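Local coordinates for Melibiose/raffinose/stachyose-binding protein MelE (Bacillus subtilis subsp. subtilis str. 168, PDB 4R6H) that binds melibiose, raffinose and stachyose as the solute-binding protein of the MelEDC-MsmX ABC transporter, which imports these sugars, at residues 50-54 with 66-70; 136-142 with 343-349; 195-199 with 384-390; 200-205 with 292-296; 256-261 with 274-278. All blocks are in the same frame, centred on the assembly; numbering follows the deposited sequence. Where two conformers were deposited one is given.

Contact 1: residues 50-54 with 66-70; sequences FRKLA and VSLHF
Leu-68 and Phe-50 meet with a methyl group over a ring face. CD2 of Leu-68 sits 4.0 Å from the centroid of the Phe-50 ring and only 14° off the ring normal, which satisfies the geometry of a CH-pi contact, displaced a little toward the rim. The other methyl of the same leucine, CD1, turns to the helix backbone and lies 3.8 Å from the carbonyl carbon C of Phe-50. Phe-50 has CG anti to its backbone N (chi1 -153°), a setting that directs the ring at the strand. Its CD2 carbon comes to the rim of the Phe-70 ring, near that ring's plane.

Arg-51 crosses Phe-70 at a slant. Its chain is extended from CG to NE, and Arg-51 NH2 ends 3.6 Å from CD2 of Phe-70; the rim of the Phe-70 ring, at CE2, lies over one face of the guanidinium, the planes 82° apart, so the pair is not stacked. Arg-51 NE donates to a water at 2.6 Å, and that water in turn donates to Leu-68 O in a longer bond of 3.3 Å. Farther along, the Ala-54 CB packs against Val-66 CG1 at 3.8 Å. Ile-37 of the neighbouring strand touches Phe-50, Val-66 and Leu-68 as well.

Helix and strand axes run nearly antiparallel, as expected for the helix and second strand of the beta-alpha-beta unit 33-38, 44-60, 64-69, whose two strands are parallel.

Contact 2: residues 136-142 with 343-349; sequences YPINQAK and TSLPSGL
Gln-140 reaches Ser-347 with its side-chain amide: NE2 donates to Ser-347 O at 3.0 Å, nearly straight (173°), with the acceptor in the amide plane. The same nitrogen also bonds Asp-119 OD2, its stronger partner, which fixes the rotation of the amide. The backbone N of Gln-140 gives a weak bond to Pro-346 O, bent to 127°. Gln-140 O is buried under Leu-345 and the Pro-346 ring with no polar partner in the model.

Asn-139 has both ends of its amide engaged. Asn-139 ND2 donates to Thr-343 OG1 at 3.0 Å, while OD1 accepts from the backbone N of Tyr-309; Thr-343 OG1 is also bonded to Ala-340 O.

A water joins three further groups, lying 2.8 Å from Tyr-136 OH and 2.7 Å from Ser-347 OG and donating to Pro-137 O. Ser-347 OG further accepts from Leu-349 N at 3.0 Å, closing an ST turn. Gly-348 CA packs 4.0 Å from Pro-137 CG.

Helix 333-343 ends in a Schellman motif at Ser-344, and the loop after it is pinned across the link between strand 136-137 of the antiparallel sheet and strand 141-148 of the mixed sheet, consistent with a crossing between the lobes of a solute-binding protein.

Contact 3: residues 195-199 with 384-390; sequences AQYYD and WDVLGTV
The six-membered ring of Trp-384 carries Ala-195 on one face: CB stands 3.6 Å from the ring centroid and just 2° off the normal, a CH-pi contact over the centre. At the ring's edge, near its plane, comes a carboxylate, with Asp-199 OD2 3.3 Å from Trp-384 CZ3 and the two planes 64° apart. The approach is to ring carbons, which the aromatic C-H polarity would probably favour. The other oxygen, OD1, accepts from the backbone N of Asp-375, so the carboxylate is held in place by a backbone N-H while OD2 meets the indole edge. Trp-384 gets there by a first torsion that sets CG opposite the backbone N and lays the indole back across the neighbouring helix.

The second flat group, the ring of Tyr-198, has CD2 of Tyr-197 over one face, while Leu-387 O and Val-390 CG2 approach it obliquely. CD2 of Tyr-198 lies 3.5 Å from Leu-387 O, and its CE2 is 3.9 Å from Val-390 CG2. The phenol OH is hydrogen-bonded to Ser-232 OG, beyond the pair of helices.

These side chains join helices 192-206 and 383-395, whose local axes cross at 110° and come within 8.3 Å. Such closeness is consistent with the small residues at the crossing: the CA atoms of Ala-195 and Gly-388 are 4.1 Å apart. CB of Ala-195 also lies 3.6 Å from the backbone N of Gly-388, so the alanine methyl is held between the indole and the backbone of the other helix. Leu-387 adds its CB 4.1 Å from CB of Ala-195, while Leu-408 of helix 401-420 packs against the same leucine.

Contact 4: residues 200-205 with 292-296; sequences QFATPL and TPAIH
His-296 NE2 donates to Leu-205 O at 2.7 Å, the shorter of the two direct hydrogen bonds between these segments. The N-H...O angle is 163° and the oxygen lies in the imidazole plane, so the ring meets it edge-on; seen from the acceptor, the nitrogen is tilted 24° from the carbonyl plane. Pro-204 O is near the same ring edge and accepts from a water at 2.8 Å, which itself accepts from His-296 N. Two successive carbonyls of the helix are thus tied to one residue, and the His-296 ring is stacked on His-212.

At the other end Gln-200 NE2 donates to Thr-292 OG1 at 3.0 Å, more bent at 138°. That amide is also held by Gly-144 O at NE2 and by Gln-196 NE2 at OE1.

Between these bonds the packing is apolar. Thr-292 turns its CG2 methyl away from its own backbone N and onto the Phe-201 ring, 3.7 Å from CE1. The Ile-295 CD1 methyl rests on the helix, 3.6 Å from Phe-201 O and 3.9 Å from both Pro-204 CG and Leu-205 CB. Pro-204 lacks an N-H, and the helix is kinked there; its CG lies near the buried Pro-293 O, which has no polar partner in the model.

The loop leaving strand 287-291 thus lies along helix 192-206, with Ile-304 of strand 303-306 beside Gln-200 and Thr-292, and helix 229-240 packing on Phe-201, Leu-205 and Ile-295.

Contact 5: residues 256-261 with 274-278; sequences LIELMA and LGQDV
Leu-274 enters between Leu-256 and Met-260, dividing its two methyls between them. Leu-274 CD1 rests 3.7 Å from Leu-256 CG, and Leu-274 CD2 turns to the methionine. A chi1 of -177° points CG directly away from the backbone N and carries the branched end out from the start of its helix to the neighbour. Both partners meet it at about a right angle, whereas Ile-257 slides past it in the opposite direction, its CG1 4.1 Å from Leu-274 CD1. Met-260 was modelled in two conformers, so the contacts of its side chain, here and below, describe one of them and are doubtful in detail.

One turn further, Asp-277 contributes mainly its aliphatic part. Its CB is 3.7 Å from Ile-257 CD1, and the carboxylate oxygen OD2 is hydrogen-bonded to Thr-273 OG1, just ahead of the segment, rather than to any group of the other helix.

Val-278 then uses both branches. Val-278 CG2 packs on Met-260, 3.8 Å from its CG and crossing that side chain nearly at right angles, while Val-278 CG1 lies 3.8 Å from Ala-261 CA. Here the backbones are nearest, with the CA atoms of Ala-261 and Val-278 5.2 Å apart.

The local axes cross at -72° and approach to 9.5 Å; no hydrogen bond links the two segments, and the side-chain contacts are mainly apolar. Strand 265-269 connects the two helices, and its Ile-265 and Thr-268 touch Leu-256, Met-260 and Leu-274: the arrangement is an alpha-beta-alpha segment in which two helices pack together beside the strand that joins them.

Contact 1 closes first along the chain, in the beta-alpha-beta unit near the N-terminus; its centre lies about 37 Å from that of contact 4, on the opposite side of the chain's centre. Contact 2 spans 201 residues, and contacts 4 and 5 fall within that span, whereas contacts 2 and 3 interleave in sequence. Contacts 3 and 4 use successive parts of helix 192-206, their centres about 15 Å apart. Contacts 2 and 5 touch through a probable hydrogen bond, Ser-344 OG to Gln-276 OE1 at 2.9 Å. The chain passes more than once between distant regions, as in the two-lobed solute-binding proteins; this structure is an open conformation.

Contact 1: residues 50-54 with 66-70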
# COMPACT_ATOMS: atom_id res chain seq x y z
N PHE A 50 8.29 10.22 14.49
CA PHE A 50 7.83 9.29 15.51
C PHE A 50 8.68 9.44 16.78
O PHE A 50 8.11 9.53 17.88
CB PHE A 50 7.81 7.87 14.93
CG PHE A 50 6.80 6.92 15.58
CD1 PHE A 50 6.10 7.23 16.74
CD2 PHE A 50 6.59 5.67 15.02
CE1 PHE A 50 5.22 6.33 17.30
CE2 PHE A 50 5.71 4.76 15.58
CZ PHE A 50 5.04 5.08 16.73
N ARG A 51 10.01 9.58 16.65
CA ARG A 51 10.85 9.81 17.81
C ARG A 51 10.52 11.14 18.50
O ARG A 51 10.51 11.18 19.72
CB ARG A 51 12.34 9.76 17.43
CG ARG A 51 12.80 8.36 17.05
CD ARG A 51 14.31 8.30 16.84
NE ARG A 51 14.69 7.05 16.18
CZ ARG A 51 15.09 6.96 14.90
NH1 ARG A 51 15.19 8.05 14.12
NH2 ARG A 51 15.42 5.77 14.40
N LYS A 52 10.23 12.19 17.74
CA LYS A 52 9.91 13.47 18.34
C LYS A 52 8.59 13.35 19.12
O LYS A 52 8.45 13.88 20.21
CB LYS A 52 9.95 14.60 17.30
CG LYS A 52 8.63 15.12 16.77
CD LYS A 52 8.29 16.44 17.43
CE LYS A 52 8.72 17.61 16.56
NZ LYS A 52 7.86 18.79 16.81
N LEU A 53 7.60 12.64 18.57
CA LEU A 53 6.36 12.47 19.27
C LEU A 53 6.52 11.59 20.51
O LEU A 53 5.88 11.82 21.51
CB LEU A 53 5.28 11.92 18.32
CG LEU A 53 4.75 12.93 17.31
CD1 LEU A 53 3.87 12.18 16.32
CD2 LEU A 53 3.98 14.08 17.94
N ALA A 54 7.38 10.58 20.42
CA ALA A 54 7.69 9.74 21.60
C ALA A 54 8.33 10.60 22.68
O ALA A 54 7.96 10.50 23.86
CB ALA A 54 8.57 8.60 21.24
N VAL A 66 10.23 5.43 26.21
CA VAL A 66 9.72 4.81 25.01
C VAL A 66 10.90 4.23 24.24
O VAL A 66 11.85 4.94 23.87
CB VAL A 66 8.94 5.80 24.16
CG1 VAL A 66 8.54 5.10 22.84
CG2 VAL A 66 7.75 6.37 24.91
N SER A 67 10.84 2.93 23.98
CA SER A 67 11.86 2.22 23.22
C SER A 67 11.25 1.89 21.86
O SER A 67 10.50 0.92 21.71
CB SER A 67 12.31 0.95 23.93
OG SER A 67 13.32 0.27 23.16
N LEU A 68 11.61 2.72 20.89
CA LEU A 68 11.10 2.66 19.52
C LEU A 68 12.07 1.88 18.66
O LEU A 68 13.27 2.20 18.60
CB LEU A 68 10.96 4.07 18.94
CG LEU A 68 9.58 4.64 18.71
CD1 LEU A 68 9.74 6.08 18.23
CD2 LEU A 68 8.78 3.75 17.75
N HIS A 69 11.55 0.85 18.00
CA HIS A 69 12.33 -0.02 17.13
C HIS A 69 11.81 0.05 15.72
O HIS A 69 10.60 -0.11 15.48
CB HIS A 69 12.17 -1.46 17.58
CG HIS A 69 12.74 -1.74 18.93
ND1 HIS A 69 13.82 -2.57 19.12
CD2 HIS A 69 12.36 -1.31 20.16
CE1 HIS A 69 14.10 -2.63 20.41
NE2 HIS A 69 13.23 -1.88 21.07
N PHE A 70 12.73 0.18 14.77
CA PHE A 70 12.46 0.12 13.33
C PHE A 70 13.30 -1.00 12.71
O PHE A 70 14.32 -0.72 12.08
CB PHE A 70 12.77 1.45 12.68
CG PHE A 70 12.03 2.62 13.27
CD1 PHE A 70 10.71 2.87 12.94
CD2 PHE A 70 12.66 3.50 14.16
CE1 PHE A 70 10.04 3.96 13.47
CE2 PHE A 70 11.96 4.58 14.71
CZ PHE A 70 10.64 4.79 14.37
O HOH W 1 14.30 5.28 18.03

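Contact 2: residues 136-142 with 343-349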
# COMPACT_ATOMS: atom_id res chain seq x y z
N TYR A 136 -4.90 0.93 15.82
CA TYR A 136 -5.06 2.36 15.54
C TYR A 136 -4.30 2.68 14.27
O TYR A 136 -3.08 2.43 14.18
CB TYR A 136 -4.51 3.19 16.72
CG TYR A 136 -4.33 4.65 16.36
CD1 TYR A 136 -5.42 5.48 16.13
CD2 TYR A 136 -3.06 5.16 16.14
CE1 TYR A 136 -5.23 6.79 15.75
CE2 TYR A 136 -2.86 6.46 15.77
CZ TYR A 136 -3.96 7.27 15.57
OH TYR A 136 -3.76 8.59 15.19
N PRO A 137 -4.99 3.24 13.27
CA PRO A 137 -4.33 3.62 12.03
C PRO A 137 -3.64 4.97 12.08
O PRO A 137 -4.30 6.01 12.16
CB PRO A 137 -5.49 3.63 11.02
CG PRO A 137 -6.66 4.07 11.86
CD PRO A 137 -6.45 3.48 13.23
N ILE A 138 -2.33 4.98 12.07
CA ILE A 138 -1.59 6.22 12.06
C ILE A 138 -1.93 6.99 10.76
O ILE A 138 -2.04 8.21 10.73
CB ILE A 138 -0.10 5.94 12.16
CG1 ILE A 138 0.25 5.45 13.55
CG2 ILE A 138 0.76 7.12 11.69
CD1 ILE A 138 1.64 4.87 13.68
N ASN A 139 -2.11 6.25 9.69
CA ASN A 139 -2.34 6.82 8.38
C ASN A 139 -3.11 5.82 7.56
O ASN A 139 -3.62 4.82 8.10
CB ASN A 139 -1.04 7.24 7.68
CG ASN A 139 -0.08 6.11 7.48
OD1 ASN A 139 -0.37 4.95 7.81
ND2 ASN A 139 1.06 6.41 6.85
N GLN A 140 -3.21 6.05 6.25
CA GLN A 140 -3.83 5.08 5.38
C GLN A 140 -3.27 5.21 3.98
O GLN A 140 -2.92 6.31 3.57
CB GLN A 140 -5.33 5.30 5.33
CG GLN A 140 -5.75 6.70 4.99
CD GLN A 140 -7.26 6.84 4.87
OE1 GLN A 140 -7.88 6.18 4.00
NE2 GLN A 140 -7.85 7.65 5.73
N ALA A 141 -3.23 4.10 3.28
CA ALA A 141 -2.72 4.07 1.93
C ALA A 141 -3.88 4.06 0.95
O ALA A 141 -4.88 3.35 1.17
CB ALA A 141 -1.89 2.82 1.69
N LYS A 142 -3.74 4.83 -0.13
CA LYS A 142 -4.74 4.89 -1.19
C LYS A 142 -4.00 5.01 -2.52
O LYS A 142 -3.64 6.11 -2.94
CB LYS A 142 -5.75 6.02 -0.99
CG LYS A 142 -6.76 5.78 0.12
CD LYS A 142 -7.87 6.82 0.16
CE LYS A 142 -7.44 8.14 0.77
NZ LYS A 142 -8.64 9.04 0.88
N THR A 343 4.55 10.93 6.89
CA THR A 343 4.37 9.76 6.06
C THR A 343 3.82 10.06 4.66
O THR A 343 3.67 9.13 3.84
CB THR A 343 3.39 8.73 6.70
OG1 THR A 343 2.02 9.19 6.59
CG2 THR A 343 3.75 8.46 8.17
N SER A 344 3.50 11.33 4.41
CA SER A 344 2.94 11.80 3.14
C SER A 344 1.60 11.18 2.79
O SER A 344 1.23 11.11 1.62
CB SER A 344 3.95 11.62 1.98
OG SER A 344 5.15 12.35 2.30
N LEU A 345 0.84 10.77 3.81
CA LEU A 345 -0.42 10.11 3.60
C LEU A 345 -1.46 10.66 4.52
O LEU A 345 -1.14 11.26 5.57
CB LEU A 345 -0.25 8.60 3.84
CG LEU A 345 0.52 7.78 2.82
CD1 LEU A 345 0.80 6.38 3.29
CD2 LEU A 345 -0.27 7.75 1.52
N PRO A 346 -2.74 10.42 4.19
CA PRO A 346 -3.78 10.90 5.10
C PRO A 346 -3.76 10.19 6.45
O PRO A 346 -3.35 9.03 6.55
CB PRO A 346 -5.09 10.53 4.39
CG PRO A 346 -4.71 10.27 2.99
CD PRO A 346 -3.29 9.79 2.98
N SER A 347 -4.24 10.88 7.46
CA SER A 347 -4.50 10.26 8.77
C SER A 347 -5.61 9.25 8.64
O SER A 347 -6.40 9.29 7.74
CB SER A 347 -4.89 11.34 9.77
OG SER A 347 -5.52 10.83 10.94
N GLY A 348 -5.65 8.33 9.61
CA GLY A 348 -6.75 7.39 9.72
C GLY A 348 -8.01 7.94 10.36
O GLY A 348 -8.99 7.21 10.39
N LEU A 349 -8.01 9.22 10.78
CA LEU A 349 -9.12 9.84 11.51
C LEU A 349 -9.75 10.93 10.69
O LEU A 349 -9.05 11.68 10.01
CB LEU A 349 -8.64 10.42 12.82
CG LEU A 349 -7.89 9.47 13.75
CD1 LEU A 349 -7.29 10.25 14.91
CD2 LEU A 349 -8.78 8.33 14.21
O HOH W 2 -4.46 8.85 12.48

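Contact 3: residues 195-199 with 384-390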
# COMPACT_ATOMS: atom_id res chain seq x y z
N ALA A 195 5.28 -6.63 -9.41
CA ALA A 195 4.38 -7.10 -8.40
C ALA A 195 3.30 -6.08 -8.09
O ALA A 195 2.14 -6.43 -7.85
CB ALA A 195 5.12 -7.52 -7.13
N GLN A 196 3.69 -4.81 -8.03
CA GLN A 196 2.73 -3.77 -7.72
C GLN A 196 1.58 -3.72 -8.77
O GLN A 196 0.41 -3.51 -8.44
CB GLN A 196 3.43 -2.41 -7.63
CG GLN A 196 2.48 -1.31 -7.21
CD GLN A 196 3.12 0.00 -6.83
OE1 GLN A 196 4.33 0.13 -6.74
NE2 GLN A 196 2.26 0.99 -6.54
N TYR A 197 1.98 -3.86 -10.03
CA TYR A 197 1.02 -3.90 -11.13
C TYR A 197 0.02 -5.05 -10.92
O TYR A 197 -1.22 -4.87 -10.98
CB TYR A 197 1.76 -4.01 -12.49
CG TYR A 197 0.89 -4.50 -13.60
CD1 TYR A 197 0.01 -3.64 -14.27
CD2 TYR A 197 0.88 -5.84 -13.93
CE1 TYR A 197 -0.85 -4.13 -15.26
CE2 TYR A 197 0.03 -6.34 -14.90
CZ TYR A 197 -0.79 -5.47 -15.59
OH TYR A 197 -1.65 -5.98 -16.56
N TYR A 198 0.56 -6.25 -10.75
CA TYR A 198 -0.30 -7.41 -10.57
C TYR A 198 -1.19 -7.27 -9.35
O TYR A 198 -2.38 -7.58 -9.40
CB TYR A 198 0.50 -8.68 -10.48
CG TYR A 198 1.01 -9.27 -11.78
CD1 TYR A 198 0.14 -9.74 -12.77
CD2 TYR A 198 2.37 -9.50 -11.98
CE1 TYR A 198 0.61 -10.35 -13.93
CE2 TYR A 198 2.83 -10.12 -13.12
CZ TYR A 198 1.95 -10.56 -14.09
OH TYR A 198 2.47 -11.17 -15.22
N ASP A 199 -0.59 -6.87 -8.23
CA ASP A 199 -1.31 -6.80 -6.97
C ASP A 199 -2.46 -5.79 -7.03
O ASP A 199 -3.61 -6.11 -6.62
CB ASP A 199 -0.31 -6.47 -5.83
CG ASP A 199 -0.74 -6.93 -4.47
OD1 ASP A 199 -1.61 -7.78 -4.34
OD2 ASP A 199 -0.10 -6.50 -3.51
N TRP A 384 3.89 -12.22 -2.98
CA TRP A 384 4.37 -10.93 -3.49
C TRP A 384 5.62 -11.10 -4.33
O TRP A 384 5.73 -10.59 -5.43
CB TRP A 384 4.60 -9.95 -2.35
CG TRP A 384 5.29 -8.68 -2.73
CD1 TRP A 384 6.63 -8.38 -2.61
CD2 TRP A 384 4.68 -7.54 -3.34
NE1 TRP A 384 6.87 -7.09 -3.05
CE2 TRP A 384 5.69 -6.54 -3.48
CE3 TRP A 384 3.37 -7.20 -3.67
CZ2 TRP A 384 5.43 -5.28 -4.03
CZ3 TRP A 384 3.10 -5.96 -4.19
CH2 TRP A 384 4.13 -5.00 -4.36
N ASP A 385 6.59 -11.85 -3.80
CA ASP A 385 7.82 -12.06 -4.53
C ASP A 385 7.58 -12.85 -5.83
O ASP A 385 8.20 -12.57 -6.82
CB ASP A 385 8.86 -12.75 -3.64
CG ASP A 385 9.62 -11.78 -2.72
OD1 ASP A 385 9.60 -10.55 -2.93
OD2 ASP A 385 10.27 -12.27 -1.78
N VAL A 386 6.66 -13.81 -5.78
CA VAL A 386 6.35 -14.63 -6.94
C VAL A 386 5.71 -13.75 -8.03
O VAL A 386 6.05 -13.85 -9.18
CB VAL A 386 5.38 -15.75 -6.59
CG1 VAL A 386 5.04 -16.56 -7.84
CG2 VAL A 386 6.00 -16.68 -5.54
N LEU A 387 4.80 -12.84 -7.64
CA LEU A 387 4.19 -11.92 -8.65
C LEU A 387 5.28 -11.07 -9.34
O LEU A 387 5.24 -10.82 -10.52
CB LEU A 387 3.13 -11.03 -7.97
CG LEU A 387 1.87 -11.75 -7.47
CD1 LEU A 387 1.07 -10.78 -6.61
CD2 LEU A 387 1.03 -12.32 -8.61
N GLY A 388 6.24 -10.59 -8.54
CA GLY A 388 7.33 -9.80 -9.09
C GLY A 388 8.18 -10.60 -10.06
O GLY A 388 8.46 -10.13 -11.17
N THR A 389 8.52 -11.82 -9.64
CA THR A 389 9.27 -12.81 -10.43
C THR A 389 8.65 -13.01 -11.80
O THR A 389 9.31 -12.85 -12.83
CB THR A 389 9.33 -14.21 -9.73
OG1 THR A 389 10.23 -14.18 -8.62
CG2 THR A 389 9.73 -15.30 -10.67
N VAL A 390 7.38 -13.36 -11.82
CA VAL A 390 6.76 -13.73 -13.09
C VAL A 390 6.65 -12.51 -14.01
O VAL A 390 6.79 -12.60 -15.23
CB VAL A 390 5.42 -14.48 -12.94
CG1 VAL A 390 5.62 -15.78 -12.17
CG2 VAL A 390 4.30 -13.61 -12.35

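Contact 4: residues 200-205 with 292-296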
# COMPACT_ATOMS: atom_id res chain seq x y z
N GLN A 200 -2.19 -4.58 -7.52
CA GLN A 200 -3.22 -3.58 -7.56
C GLN A 200 -4.35 -3.99 -8.50
O GLN A 200 -5.50 -3.87 -8.14
CB GLN A 200 -2.73 -2.19 -7.98
CG GLN A 200 -2.04 -1.41 -6.90
CD GLN A 200 -1.63 0.00 -7.29
OE1 GLN A 200 -0.54 0.42 -6.95
NE2 GLN A 200 -2.57 0.78 -7.84
N PHE A 201 -4.00 -4.46 -9.71
CA PHE A 201 -5.06 -4.76 -10.69
C PHE A 201 -5.80 -6.06 -10.39
O PHE A 201 -6.89 -6.29 -10.90
CB PHE A 201 -4.56 -4.67 -12.12
CG PHE A 201 -4.43 -3.26 -12.64
CD1 PHE A 201 -5.56 -2.48 -12.93
CD2 PHE A 201 -3.18 -2.71 -12.86
CE1 PHE A 201 -5.41 -1.20 -13.43
CE2 PHE A 201 -3.03 -1.44 -13.39
CZ PHE A 201 -4.17 -0.67 -13.66
N ALA A 202 -5.23 -6.93 -9.56
CA ALA A 202 -5.95 -8.13 -9.14
C ALA A 202 -7.24 -7.80 -8.40
O ALA A 202 -8.22 -8.54 -8.48
CB ALA A 202 -5.07 -8.98 -8.22
N THR A 203 -7.28 -6.67 -7.70
CA THR A 203 -8.50 -6.24 -7.00
C THR A 203 -9.70 -5.93 -7.93
O THR A 203 -10.75 -6.60 -7.77
CB THR A 203 -8.16 -5.10 -5.99
OG1 THR A 203 -7.39 -5.64 -4.89
CG2 THR A 203 -9.38 -4.43 -5.42
N PRO A 204 -9.55 -5.03 -8.92
CA PRO A 204 -10.70 -4.87 -9.85
C PRO A 204 -10.96 -6.14 -10.63
O PRO A 204 -12.13 -6.40 -11.00
CB PRO A 204 -10.25 -3.74 -10.77
CG PRO A 204 -8.78 -3.55 -10.57
CD PRO A 204 -8.50 -4.02 -9.16
N LEU A 205 -9.95 -6.97 -10.88
CA LEU A 205 -10.20 -8.18 -11.69
C LEU A 205 -11.01 -9.20 -10.92
O LEU A 205 -11.96 -9.76 -11.48
CB LEU A 205 -8.90 -8.81 -12.15
CG LEU A 205 -9.00 -10.10 -12.98
CD1 LEU A 205 -9.60 -9.79 -14.32
CD2 LEU A 205 -7.63 -10.69 -13.13
N THR A 292 -7.22 3.28 -9.02
CA THR A 292 -6.95 2.15 -9.91
C THR A 292 -8.15 1.95 -10.82
O THR A 292 -9.27 1.82 -10.33
CB THR A 292 -6.70 0.86 -9.10
OG1 THR A 292 -5.57 1.05 -8.24
CG2 THR A 292 -6.39 -0.31 -10.01
N PRO A 293 -7.93 1.94 -12.16
CA PRO A 293 -9.06 1.70 -13.05
C PRO A 293 -9.75 0.36 -12.82
O PRO A 293 -9.10 -0.65 -12.51
CB PRO A 293 -8.40 1.73 -14.43
CG PRO A 293 -7.23 2.65 -14.28
CD PRO A 293 -6.71 2.33 -12.88
N ALA A 294 -11.06 0.37 -13.06
CA ALA A 294 -11.87 -0.83 -13.04
C ALA A 294 -11.62 -1.68 -14.29
O ALA A 294 -11.10 -1.20 -15.29
CB ALA A 294 -13.34 -0.44 -12.97
N ILE A 295 -12.02 -2.95 -14.18
CA ILE A 295 -11.84 -3.91 -15.26
C ILE A 295 -13.17 -4.43 -15.80
O ILE A 295 -13.29 -4.59 -17.03
CB ILE A 295 -10.91 -5.05 -14.79
CG1 ILE A 295 -9.47 -4.53 -14.76
CG2 ILE A 295 -10.94 -6.29 -15.73
CD1 ILE A 295 -8.47 -5.43 -14.03
N HIS A 296 -14.12 -4.73 -14.95
CA HIS A 296 -15.41 -5.25 -15.40
C HIS A 296 -16.41 -4.13 -15.70
O HIS A 296 -16.42 -3.10 -15.05
CB HIS A 296 -15.98 -6.19 -14.36
CG HIS A 296 -15.12 -7.37 -14.10
ND1 HIS A 296 -15.03 -8.43 -14.97
CD2 HIS A 296 -14.26 -7.63 -13.09
CE1 HIS A 296 -14.15 -9.30 -14.50
NE2 HIS A 296 -13.66 -8.83 -13.37
O HOH W 3 -13.56 -4.33 -12.15

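Contact 5: residues 256-261 with 274-278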
# COMPACT_ATOMS: atom_id res chain seq x y z
N LEU A 256 13.35 7.43 -11.67
CA LEU A 256 11.97 7.85 -11.88
C LEU A 256 11.79 9.36 -11.72
O LEU A 256 11.16 10.02 -12.56
CB LEU A 256 11.04 7.09 -10.92
CG LEU A 256 9.57 7.60 -10.86
CD1 LEU A 256 8.91 7.54 -12.23
CD2 LEU A 256 8.79 6.86 -9.80
N ILE A 257 12.27 9.91 -10.61
CA ILE A 257 11.98 11.32 -10.30
C ILE A 257 12.52 12.20 -11.43
O ILE A 257 11.80 13.09 -11.91
CB ILE A 257 12.57 11.74 -8.96
CG1 ILE A 257 11.82 11.06 -7.81
CG2 ILE A 257 12.52 13.25 -8.82
CD1 ILE A 257 12.52 11.14 -6.47
N GLU A 258 13.77 11.99 -11.83
CA GLU A 258 14.37 12.82 -12.89
C GLU A 258 13.59 12.68 -14.21
O GLU A 258 13.29 13.69 -14.87
CB GLU A 258 15.87 12.48 -13.12
CG GLU A 258 16.50 13.22 -14.31
CD GLU A 258 18.03 13.15 -14.41
OE1 GLU A 258 18.67 12.61 -13.48
OE2 GLU A 258 18.61 13.65 -15.43
N LEU A 259 13.19 11.47 -14.58
CA LEU A 259 12.47 11.30 -15.84
C LEU A 259 11.08 11.95 -15.78
O LEU A 259 10.65 12.62 -16.74
CB LEU A 259 12.31 9.83 -16.24
CG LEU A 259 13.59 9.16 -16.66
CD1 LEU A 259 13.31 7.65 -16.76
CD2 LEU A 259 14.15 9.70 -17.98
N MET A 260 10.37 11.80 -14.66
CA MET A 260 9.08 12.41 -14.51
C MET A 260 9.19 13.95 -14.56
O MET A 260 8.39 14.62 -15.20
CB MET A 260 8.44 11.89 -13.20
CG MET A 260 6.98 12.23 -12.98
SD MET A 260 5.80 11.84 -14.30
CE MET A 260 4.72 10.65 -13.57
N ALA A 261 10.20 14.48 -13.89
CA ALA A 261 10.44 15.95 -13.88
C ALA A 261 10.83 16.49 -15.25
O ALA A 261 10.74 17.69 -15.46
CB ALA A 261 11.52 16.27 -12.90
N LEU A 274 5.92 10.92 -5.36
CA LEU A 274 6.46 11.31 -6.65
C LEU A 274 6.18 12.78 -6.94
O LEU A 274 7.08 13.53 -7.38
CB LEU A 274 5.94 10.42 -7.80
CG LEU A 274 6.50 10.71 -9.21
CD1 LEU A 274 8.00 10.57 -9.27
CD2 LEU A 274 5.85 9.81 -10.27
N GLY A 275 4.94 13.20 -6.73
CA GLY A 275 4.54 14.57 -7.03
C GLY A 275 5.39 15.55 -6.29
O GLY A 275 5.93 16.50 -6.83
N GLN A 276 5.54 15.32 -4.99
CA GLN A 276 6.24 16.29 -4.16
C GLN A 276 7.73 16.31 -4.50
O GLN A 276 8.40 17.37 -4.52
CB GLN A 276 5.96 16.01 -2.66
CG GLN A 276 6.50 14.69 -2.05
CD GLN A 276 5.81 14.18 -0.77
OE1 GLN A 276 6.46 13.89 0.24
NE2 GLN A 276 4.54 14.02 -0.83
N ASP A 277 8.28 15.14 -4.81
CA ASP A 277 9.69 15.03 -5.15
C ASP A 277 10.00 15.69 -6.49
O ASP A 277 11.02 16.38 -6.64
CB ASP A 277 10.12 13.58 -5.19
CG ASP A 277 10.11 12.91 -3.84
OD1 ASP A 277 10.16 13.63 -2.81
OD2 ASP A 277 10.00 11.65 -3.87
N VAL A 278 9.12 15.50 -7.47
CA VAL A 278 9.26 16.12 -8.78
C VAL A 278 9.13 17.64 -8.67
O VAL A 278 9.92 18.36 -9.28
CB VAL A 278 8.16 15.55 -9.74
CG1 VAL A 278 7.96 16.41 -10.99
CG2 VAL A 278 8.51 14.14 -10.13